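Local coordinates for protein probable fatty acyl-CoA transferase Rv3272 (Mycobacterium tuberculosis, PDB 5YX6) that binds fatty acyl-CoAs of varying chain length, palmitoyl-CoA most tightly, and probably acts as a family III CoA transferase in fatty acid metabolism, at residues Val22-Leu34 with Asp175-Leu187; Gly144-Thr156 with Val204-Asn216. All coordinates share one frame; numbering follows the deposited sequence.

Interaction 1. Residues Val22-Leu34 with Asp175-Leu187; sequences VAGPLAGQVLVDL and DNASGHVLAQAVL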
loop_
_atom_site.group_PDB
_atom_site.type_symbol
_atom_site.label_atom_id
_atom_site.label_comp_id
_atom_site.label_asym_id
_atom_site.label_seq_id
_atom_site.Cartn_x
_atom_site.Cartn_y
_atom_site.Cartn_z
ATOM N N VAL A 22 5.576 12.732 3.703
ATOM C CA VAL A 22 4.652 11.691 4.204
ATOM C C VAL A 22 5.192 10.251 4.266
ATOM O O VAL A 22 5.094 9.619 5.316
ATOM C CB VAL A 22 3.331 11.682 3.381
ATOM C CG1 VAL A 22 2.429 10.505 3.791
ATOM C CG2 VAL A 22 2.589 13.005 3.558
ATOM N N ALA A 23 5.746 9.733 3.171
ATOM C CA ALA A 23 6.150 8.319 3.095
ATOM C C ALA A 23 7.164 7.907 4.181
ATOM O O ALA A 23 6.899 7.004 4.987
ATOM C CB ALA A 23 6.706 8.013 1.729
ATOM N N GLY A 24 8.329 8.548 4.182
ATOM C CA GLY A 24 9.346 8.278 5.182
ATOM C C GLY A 24 8.884 8.483 6.616
ATOM O O GLY A 24 9.163 7.653 7.485
ATOM N N PRO A 25 8.203 9.605 6.890
ATOM C CA PRO A 25 7.697 9.779 8.258
ATOM C C PRO A 25 6.650 8.743 8.697
ATOM O O PRO A 25 6.578 8.476 9.895
ATOM C CB PRO A 25 7.091 11.185 8.221
ATOM C CG PRO A 25 7.916 11.898 7.198
ATOM C CD PRO A 25 8.179 10.871 6.134
ATOM N N LEU A 26 5.843 8.205 7.782
ATOM C CA LEU A 26 4.889 7.155 8.151
ATOM C C LEU A 26 5.630 5.921 8.630
ATOM O O LEU A 26 5.256 5.323 9.634
ATOM C CB LEU A 26 3.966 6.799 6.981
ATOM C CG LEU A 26 2.994 5.627 7.177
ATOM C CD1 LEU A 26 2.041 5.870 8.336
ATOM C CD2 LEU A 26 2.200 5.387 5.902
ATOM N N ALA A 27 6.685 5.548 7.909
ATOM C CA ALA A 27 7.554 4.450 8.317
ATOM C C ALA A 27 8.090 4.727 9.715
ATOM O O ALA A 27 8.114 3.845 10.561
ATOM C CB ALA A 27 8.696 4.264 7.331
ATOM N N GLY A 28 8.502 5.967 9.960
ATOM C CA GLY A 28 8.947 6.358 11.284
ATOM C C GLY A 28 7.861 6.185 12.336
ATOM O O GLY A 28 8.143 5.765 13.460
ATOM N N GLN A 29 6.622 6.517 11.972
ATOM C CA GLN A 29 5.488 6.407 12.883
ATOM C C GLN A 29 5.172 4.953 13.217
ATOM O O GLN A 29 4.807 4.646 14.343
ATOM C CB GLN A 29 4.245 7.086 12.301
ATOM C CG GLN A 29 3.054 7.103 13.257
ATOM C CD GLN A 29 3.310 8.002 14.458
ATOM O OE1 GLN A 29 3.460 9.216 14.317
ATOM N NE2 GLN A 29 3.344 7.412 15.644
ATOM N N VAL A 30 5.295 4.070 12.229
ATOM C CA VAL A 30 5.119 2.642 12.451
ATOM C C VAL A 30 6.138 2.120 13.456
ATOM O O VAL A 30 5.797 1.363 14.352
ATOM C CB VAL A 30 5.237 1.830 11.138
ATOM C CG1 VAL A 30 5.326 0.336 11.438
ATOM C CG2 VAL A 30 4.054 2.134 10.201
ATOM N N LEU A 31 7.390 2.526 13.294
ATOM C CA LEU A 31 8.446 2.151 14.228
ATOM C C LEU A 31 8.194 2.657 15.647
ATOM O O LEU A 31 8.430 1.935 16.623
ATOM C CB LEU A 31 9.799 2.671 13.730
ATOM C CG LEU A 31 10.605 1.832 12.725
ATOM C CD1 LEU A 31 9.848 0.614 12.236
ATOM C CD2 LEU A 31 11.093 2.670 11.562
ATOM N N VAL A 32 7.712 3.893 15.757
ATOM C CA VAL A 32 7.330 4.468 17.042
ATOM C C VAL A 32 6.240 3.650 17.708
ATOM O O VAL A 32 6.325 3.353 18.894
ATOM C CB VAL A 32 6.846 5.924 16.891
ATOM C CG1 VAL A 32 6.209 6.423 18.175
ATOM C CG2 VAL A 32 8.007 6.814 16.520
ATOM N N ASP A 33 5.221 3.281 16.936
ATOM C CA ASP A 33 4.110 2.489 17.457
ATOM C C ASP A 33 4.599 1.137 17.987
ATOM O O ASP A 33 4.022 0.570 18.914
ATOM C CB ASP A 33 3.051 2.265 16.375
ATOM C CG ASP A 33 2.397 3.575 15.893
ATOM O OD1 ASP A 33 2.485 4.605 16.609
ATOM O OD2 ASP A 33 1.763 3.557 14.805
ATOM N N LEU A 34 5.676 0.633 17.395
ATOM C CA LEU A 34 6.248 -0.641 17.795
ATOM C C LEU A 34 7.310 -0.479 18.893
ATOM O O LEU A 34 7.963 -1.447 19.279
ATOM C CB LEU A 34 6.831 -1.347 16.570
ATOM C CG LEU A 34 5.774 -1.683 15.508
ATOM C CD1 LEU A 34 6.413 -2.236 14.237
ATOM C CD2 LEU A 34 4.714 -2.650 16.049
ATOM N N ASP A 175 2.517 7.207 -1.510
ATOM C CA ASP A 175 3.157 7.626 -0.266
ATOM C C ASP A 175 2.896 6.657 0.880
ATOM O O ASP A 175 3.821 6.162 1.507
ATOM C CB ASP A 175 2.666 9.013 0.155
ATOM C CG ASP A 175 3.381 10.135 -0.564
ATOM O OD1 ASP A 175 4.368 9.853 -1.269
ATOM O OD2 ASP A 175 2.968 11.306 -0.403
ATOM N N ASN A 176 1.625 6.395 1.157
ATOM C CA ASN A 176 1.281 5.616 2.327
ATOM C C ASN A 176 1.692 4.160 2.159
ATOM O O ASN A 176 2.210 3.553 3.100
ATOM C CB ASN A 176 -0.207 5.759 2.636
ATOM C CG ASN A 176 -0.569 7.185 3.071
ATOM O OD1 ASN A 176 0.100 7.782 3.922
ATOM N ND2 ASN A 176 -1.619 7.738 2.478
ATOM N N ALA A 177 1.537 3.616 0.958
ATOM C CA ALA A 177 2.032 2.266 0.691
ATOM C C ALA A 177 3.553 2.198 0.807
ATOM O O ALA A 177 4.093 1.223 1.335
ATOM C CB ALA A 177 1.587 1.783 -0.689
ATOM N N SER A 178 4.246 3.231 0.333
ATOM C CA SER A 178 5.709 3.237 0.390
ATOM C C SER A 178 6.200 3.263 1.826
ATOM O O SER A 178 7.176 2.606 2.160
ATOM C CB SER A 178 6.291 4.429 -0.371
ATOM O OG SER A 178 6.110 4.269 -1.767
ATOM N N GLY A 179 5.516 4.017 2.676
ATOM C CA GLY A 179 5.826 4.044 4.093
ATOM C C GLY A 179 5.784 2.680 4.755
ATOM O O GLY A 179 6.675 2.330 5.525
ATOM N N HIS A 180 4.753 1.900 4.455
ATOM C CA HIS A 180 4.629 0.572 5.052
ATOM C C HIS A 180 5.675 -0.406 4.522
ATOM O O HIS A 180 6.125 -1.281 5.265
ATOM C CB HIS A 180 3.210 0.024 4.838
ATOM C CG HIS A 180 2.193 0.694 5.708
ATOM N ND1 HIS A 180 2.193 0.568 7.079
ATOM C CD2 HIS A 180 1.199 1.567 5.411
ATOM C CE1 HIS A 180 1.218 1.300 7.588
ATOM N NE2 HIS A 180 0.606 1.922 6.598
ATOM N N VAL A 181 6.061 -0.257 3.253
ATOM C CA VAL A 181 7.054 -1.149 2.655
ATOM C C VAL A 181 8.442 -0.874 3.237
ATOM O O VAL A 181 9.197 -1.799 3.541
ATOM C CB VAL A 181 7.101 -1.003 1.124
ATOM C CG1 VAL A 181 8.262 -1.809 0.567
ATOM C CG2 VAL A 181 5.798 -1.478 0.505
ATOM N N LEU A 182 8.753 0.402 3.422
ATOM C CA LEU A 182 9.987 0.808 4.069
ATOM C C LEU A 182 10.064 0.271 5.497
ATOM O O LEU A 182 11.105 -0.241 5.919
ATOM C CB LEU A 182 10.110 2.331 4.077
ATOM C CG LEU A 182 11.396 2.868 4.701
ATOM C CD1 LEU A 182 12.641 2.338 3.994
ATOM C CD2 LEU A 182 11.373 4.380 4.670
ATOM N N ALA A 183 8.968 0.420 6.239
ATOM C CA ALA A 183 8.885 -0.084 7.603
ATOM C C ALA A 183 9.113 -1.590 7.618
ATOM O O ALA A 183 9.855 -2.114 8.457
ATOM C CB ALA A 183 7.540 0.262 8.227
ATOM N N GLN A 184 8.472 -2.276 6.679
ATOM C CA GLN A 184 8.680 -3.706 6.489
ATOM C C GLN A 184 10.172 -4.016 6.294
ATOM O O GLN A 184 10.731 -4.910 6.940
ATOM C CB GLN A 184 7.859 -4.191 5.292
ATOM C CG GLN A 184 8.179 -5.584 4.789
ATOM C CD GLN A 184 7.730 -5.790 3.352
ATOM O OE1 GLN A 184 8.549 -5.911 2.438
ATOM N NE2 GLN A 184 6.421 -5.826 3.144
ATOM N N ALA A 185 10.821 -3.246 5.430
ATOM C CA ALA A 185 12.212 -3.498 5.101
ATOM C C ALA A 185 13.154 -3.218 6.274
ATOM O O ALA A 185 14.137 -3.923 6.468
ATOM C CB ALA A 185 12.604 -2.677 3.909
ATOM N N VAL A 186 12.848 -2.200 7.069
ATOM C CA VAL A 186 13.617 -1.954 8.276
ATOM C C VAL A 186 13.458 -3.124 9.250
ATOM O O VAL A 186 14.430 -3.593 9.833
ATOM C CB VAL A 186 13.187 -0.643 8.964
ATOM C CG1 VAL A 186 13.717 -0.593 10.375
ATOM C CG2 VAL A 186 13.669 0.578 8.154
ATOM N N LEU A 187 12.230 -3.606 9.405
ATOM C CA LEU A 187 11.956 -4.720 10.304
ATOM C C LEU A 187 12.726 -5.975 9.885
ATOM O O LEU A 187 13.327 -6.661 10.726
ATOM C CB LEU A 187 10.462 -5.004 10.340
ATOM C CG LEU A 187 9.574 -4.441 11.453
ATOM C CD1 LEU A 187 10.284 -3.433 12.332
ATOM C CD2 LEU A 187 8.278 -3.858 10.873
#
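The carbonyl oxygen of D175 is approached by both helices: G179 N donates the regular helical bond to D175 O at 3.0 Å, while A23 rests its methyl on D175 O and adds a bent CA-H...O contact from its CA, subordinate to the helical bond. This is the tight end of a close helix pair in the large Rossmann fold domain, where the axes of 23-33 and 175-187 approach to 7.3 Å and cross at -48°, near the value expected when ridges of residues four apart pack into grooves. Small residues make such closeness possible. A23 and A27 oppose G179 and A183, and A23 O lies 3.3 Å from G179 CA, filling, together with L26 CD2, the room left by the missing side chain. A27 then rests its methyl on G179 O and against L182 CD2.

Larger side chains flank this seam. CD2 of L26 drops onto N176 O (3.3 Å) and reaches the imidazole of H180, because chi1 of 175° sets CG opposite the backbone nitrogen. V30 CG2 reaches the same ring obliquely, at 3.9 Å from H180 CE1. Thus two aliphatic groups pack against the histidine, whose ND1 is hydrogen-bonded to Q184 of the second subunit; its position at the dimer interface suits a residue that is part apolar, part polar. At the N-terminal end, V22 crosses D175, the inferred nucleophile, at about a right angle, and V22 CG1 lies 3.6 Å from N176 OD1. Farther along, branched apolar residues fill the space between the diverging helices: L31 CD1 and L187 CD1 meet as the two side chains run antiparallel past one another, and L34 CD1 ends 4.2 Å from L187 CD2.

Interaction 2. Residues Gly144-Thr156 with Val204-Asn216; sequences GIDLVVAAEAGMT and VAMYDVAVGLQAN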
loop_
_atom_site.group_PDB
_atom_site.type_symbol
_atom_site.label_atom_id
_atom_site.label_comp_id
_atom_site.label_asym_id
_atom_site.label_seq_id
_atom_site.Cartn_x
_atom_site.Cartn_y
_atom_site.Cartn_z
ATOM N N GLY A 144 10.397 13.511 -6.894
ATOM C CA GLY A 144 9.045 13.275 -7.351
ATOM C C GLY A 144 8.117 13.431 -6.184
ATOM O O GLY A 144 8.558 13.451 -5.044
ATOM N N ILE A 145 6.829 13.561 -6.457
ATOM C CA ILE A 145 5.844 13.460 -5.395
ATOM C C ILE A 145 4.826 12.384 -5.787
ATOM O O ILE A 145 4.913 11.832 -6.882
ATOM C CB ILE A 145 5.163 14.812 -5.111
ATOM C CG1 ILE A 145 4.557 15.409 -6.379
ATOM C CG2 ILE A 145 6.162 15.785 -4.528
ATOM C CD1 ILE A 145 3.502 16.452 -6.077
ATOM N N ASP A 146 3.917 12.059 -4.872
ATOM C CA ASP A 146 2.921 10.989 -5.050
ATOM C C ASP A 146 2.228 11.040 -6.413
ATOM O O ASP A 146 2.220 10.062 -7.166
ATOM C CB ASP A 146 1.875 11.061 -3.919
ATOM C CG ASP A 146 0.815 9.948 -4.000
ATOM O OD1 ASP A 146 -0.138 10.056 -4.810
ATOM O OD2 ASP A 146 0.949 8.950 -3.251
ATOM N N LEU A 147 1.655 12.199 -6.715
ATOM C CA LEU A 147 0.831 12.406 -7.900
ATOM C C LEU A 147 1.572 12.094 -9.212
ATOM O O LEU A 147 1.023 11.475 -10.116
ATOM C CB LEU A 147 0.317 13.851 -7.889
ATOM C CG LEU A 147 -0.662 14.359 -8.937
ATOM C CD1 LEU A 147 -1.557 15.417 -8.302
ATOM C CD2 LEU A 147 0.091 14.940 -10.105
ATOM N N VAL A 148 2.823 12.519 -9.306
ATOM C CA VAL A 148 3.593 12.343 -10.527
ATOM C C VAL A 148 4.151 10.926 -10.646
ATOM O O VAL A 148 4.205 10.362 -11.736
ATOM C CB VAL A 148 4.745 13.373 -10.595
ATOM C CG1 VAL A 148 5.614 13.123 -11.806
ATOM C CG2 VAL A 148 4.171 14.761 -10.681
ATOM N N VAL A 149 4.600 10.366 -9.524
ATOM C CA VAL A 149 5.069 8.984 -9.494
ATOM C C VAL A 149 3.938 7.999 -9.845
ATOM O O VAL A 149 4.143 7.055 -10.606
ATOM C CB VAL A 149 5.664 8.625 -8.108
ATOM C CG1 VAL A 149 5.964 7.127 -8.013
ATOM C CG2 VAL A 149 6.902 9.465 -7.831
ATOM N N ALA A 150 2.750 8.240 -9.294
ATOM C CA ALA A 150 1.565 7.423 -9.590
ATOM C C ALA A 150 1.246 7.397 -11.085
ATOM O O ALA A 150 0.984 6.340 -11.658
ATOM C CB ALA A 150 0.362 7.945 -8.814
ATOM N N ALA A 151 1.285 8.572 -11.712
ATOM C CA ALA A 151 0.963 8.716 -13.127
ATOM C C ALA A 151 2.065 8.148 -14.012
ATOM O O ALA A 151 1.801 7.574 -15.058
ATOM C CB ALA A 151 0.710 10.185 -13.473
ATOM N N GLU A 152 3.309 8.322 -13.603
ATOM C CA GLU A 152 4.415 7.824 -14.400
ATOM C C GLU A 152 4.469 6.285 -14.339
ATOM O O GLU A 152 4.927 5.635 -15.286
ATOM C CB GLU A 152 5.734 8.467 -13.946
ATOM C CG GLU A 152 6.907 8.149 -14.862
ATOM C CD GLU A 152 8.088 9.101 -14.706
ATOM O OE1 GLU A 152 8.026 10.043 -13.883
ATOM O OE2 GLU A 152 9.088 8.906 -15.425
ATOM N N ALA A 153 3.980 5.709 -13.238
ATOM C CA ALA A 153 3.923 4.245 -13.075
ATOM C C ALA A 153 2.658 3.597 -13.670
ATOM O O ALA A 153 2.459 2.380 -13.559
ATOM C CB ALA A 153 4.035 3.884 -11.617
ATOM N N GLY A 154 1.771 4.406 -14.237
ATOM C CA GLY A 154 0.638 3.848 -14.953
ATOM C C GLY A 154 -0.723 3.854 -14.278
ATOM O O GLY A 154 -1.670 3.285 -14.814
ATOM N N MET A 155 -0.843 4.527 -13.138
ATOM C CA MET A 155 -2.047 4.400 -12.320
ATOM C C MET A 155 -3.271 5.162 -12.831
ATOM O O MET A 155 -4.329 5.109 -12.202
ATOM C CB MET A 155 -1.748 4.839 -10.888
ATOM C CG MET A 155 -0.881 3.842 -10.149
ATOM S SD MET A 155 -0.561 4.311 -8.444
ATOM C CE MET A 155 -0.038 2.725 -7.779
ATOM N N THR A 156 -3.149 5.826 -13.977
ATOM C CA THR A 156 -4.288 6.519 -14.574
ATOM C C THR A 156 -4.966 5.634 -15.617
ATOM O O THR A 156 -6.018 5.992 -16.146
ATOM C CB THR A 156 -3.885 7.890 -15.247
ATOM O OG1 THR A 156 -3.095 7.664 -16.425
ATOM C CG2 THR A 156 -3.114 8.794 -14.283
ATOM N N VAL A 204 14.233 1.427 -0.849
ATOM C CA VAL A 204 12.847 1.346 -1.293
ATOM C C VAL A 204 12.535 2.514 -2.222
ATOM O O VAL A 204 12.749 3.670 -1.859
ATOM C CB VAL A 204 11.869 1.366 -0.105
ATOM C CG1 VAL A 204 10.425 1.413 -0.600
ATOM C CG2 VAL A 204 12.087 0.166 0.784
ATOM N N ALA A 205 12.071 2.211 -3.433
ATOM C CA ALA A 205 11.665 3.249 -4.387
ATOM C C ALA A 205 10.141 3.332 -4.495
ATOM O O ALA A 205 9.461 2.306 -4.616
ATOM C CB ALA A 205 12.278 2.990 -5.744
ATOM N N MET A 206 9.608 4.550 -4.424
ATOM C CA MET A 206 8.169 4.758 -4.532
ATOM C C MET A 206 7.650 4.220 -5.862
ATOM O O MET A 206 6.565 3.632 -5.938
ATOM C CB MET A 206 7.818 6.237 -4.379
ATOM C CG MET A 206 7.762 6.738 -2.933
ATOM S SD MET A 206 7.710 8.552 -2.826
ATOM C CE MET A 206 6.180 8.913 -3.679
ATOM N N TYR A 207 8.438 4.414 -6.909
ATOM C CA TYR A 207 8.086 3.885 -8.212
ATOM C C TYR A 207 7.914 2.369 -8.174
ATOM O O TYR A 207 6.940 1.835 -8.719
ATOM C CB TYR A 207 9.142 4.277 -9.235
ATOM C CG TYR A 207 8.843 3.815 -10.643
ATOM C CD1 TYR A 207 7.919 4.490 -11.433
ATOM C CD2 TYR A 207 9.520 2.740 -11.200
ATOM C CE1 TYR A 207 7.658 4.089 -12.729
ATOM C CE2 TYR A 207 9.266 2.333 -12.493
ATOM C CZ TYR A 207 8.340 3.014 -13.252
ATOM O OH TYR A 207 8.088 2.612 -14.539
ATOM N N ASP A 208 8.861 1.685 -7.530
ATOM C CA ASP A 208 8.829 0.224 -7.429
ATOM C C ASP A 208 7.592 -0.240 -6.673
ATOM O O ASP A 208 6.977 -1.234 -7.038
ATOM C CB ASP A 208 10.095 -0.308 -6.750
ATOM C CG ASP A 208 11.346 -0.103 -7.595
ATOM O OD1 ASP A 208 11.195 0.347 -8.752
ATOM O OD2 ASP A 208 12.472 -0.391 -7.110
ATOM N N VAL A 209 7.225 0.497 -5.633
ATOM C CA VAL A 209 6.024 0.193 -4.881
ATOM C C VAL A 209 4.775 0.351 -5.746
ATOM O O VAL A 209 3.880 -0.491 -5.709
ATOM C CB VAL A 209 5.911 1.077 -3.641
ATOM C CG1 VAL A 209 4.598 0.791 -2.914
ATOM C CG2 VAL A 209 7.113 0.839 -2.711
ATOM N N ALA A 210 4.724 1.429 -6.526
ATOM C CA ALA A 210 3.575 1.723 -7.374
ATOM C C ALA A 210 3.400 0.656 -8.443
ATOM O O ALA A 210 2.287 0.185 -8.679
ATOM C CB ALA A 210 3.718 3.089 -8.019
ATOM N N VAL A 211 4.510 0.274 -9.071
ATOM C CA VAL A 211 4.515 -0.817 -10.040
ATOM C C VAL A 211 3.985 -2.079 -9.361
ATOM O O VAL A 211 3.127 -2.775 -9.899
ATOM C CB VAL A 211 5.935 -1.055 -10.614
ATOM C CG1 VAL A 211 6.047 -2.428 -11.244
ATOM C CG2 VAL A 211 6.303 0.039 -11.625
ATOM N N GLY A 212 4.479 -2.341 -8.157
ATOM C CA GLY A 212 4.046 -3.493 -7.391
ATOM C C GLY A 212 2.556 -3.523 -7.118
ATOM O O GLY A 212 1.937 -4.573 -7.197
ATOM N N LEU A 213 1.975 -2.374 -6.797
ATOM C CA LEU A 213 0.535 -2.301 -6.552
ATOM C C LEU A 213 -0.309 -2.658 -7.780
ATOM O O LEU A 213 -1.444 -3.090 -7.635
ATOM C CB LEU A 213 0.156 -0.904 -6.043
ATOM C CG LEU A 213 0.746 -0.529 -4.674
ATOM C CD1 LEU A 213 0.402 0.912 -4.324
ATOM C CD2 LEU A 213 0.258 -1.479 -3.569
ATOM N N GLN A 214 0.265 -2.506 -8.971
ATOM C CA GLN A 214 -0.433 -2.780 -10.224
ATOM C C GLN A 214 0.078 -4.045 -10.911
ATOM O O GLN A 214 -0.127 -4.236 -12.109
ATOM C CB GLN A 214 -0.258 -1.615 -11.201
ATOM C CG GLN A 214 -0.447 -0.231 -10.645
ATOM C CD GLN A 214 0.078 0.816 -11.610
ATOM O OE1 GLN A 214 -0.646 1.270 -12.502
ATOM N NE2 GLN A 214 1.339 1.204 -11.444
ATOM N N ALA A 215 0.750 -4.899 -10.152
ATOM C CA ALA A 215 1.521 -6.012 -10.714
ATOM C C ALA A 215 0.723 -6.930 -11.646
ATOM O O ALA A 215 1.223 -7.303 -12.700
ATOM C CB ALA A 215 2.146 -6.835 -9.580
ATOM N N ASN A 216 -0.504 -7.284 -11.266
ATOM C CA ASN A 216 -1.322 -8.205 -12.068
ATOM C C ASN A 216 -1.655 -7.631 -13.438
ATOM O O ASN A 216 -1.500 -8.311 -14.446
ATOM C CB ASN A 216 -2.602 -8.568 -11.342
#
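V149 faces Y207 and A153 faces V211 where the axes of 146-152 and 206-213 pass 9.3 Å apart, their directions 50° apart, with the CA atoms of A153 and V211 separated by 5.9 Å. Helix 146-152 ends in a Schellman motif: G154 takes a positive phi of 103°, comfortable for glycine, and M155 N bonds back to A150 O.

Q214, just past the partner helix, spans the gap. Its NE2 gives a 2.7 Å hydrogen bond to A153 O and another to A210 O, meeting both oxygens from above their carbonyl planes, so one amide nitrogen joins the C-terminal end of helix 146-152 to the last turn of helix 206-213. Q214 OE1 accepts a hydrogen bond from W335 NE1 of the second subunit, which fixes the rotation of the amide. The rest of the contact is mostly apolar. The small A153 lets its CB meet A210 CB at 3.7 Å and Y207 CE1, while E152 O sits at the edge of that ring, near its plane. V149 CG1 rests on Y207 N and M206 CB; M206, bent at chi3, puts CE 4.1 Å from D146 N. Flexible and unbranched, M155 crosses the Q214 amide obliquely, CG against CD and OE1, and brings CE to 3.6 Å from A210 O.

Overall arrangement
Both contacts are buried, both touch the second subunit, and their centres lie about 17 Å apart. The four segments alternate along the chain, and the contacts touch near the start of helix 173-196, where D146 OD2 accepts a hydrogen bond from D175 N and M206 packs against the D175 side chain; the inferred nucleophile thus sits at the junction. Interaction 1 is closer to the centre of the chain and relies on glycine and alanine for near-backbone packing. Interaction 2 joins more widely spaced helices, using methionine, tyrosine and glutamine side chains round an alanine pair and adding a glutamine hydrogen bond to a helix end.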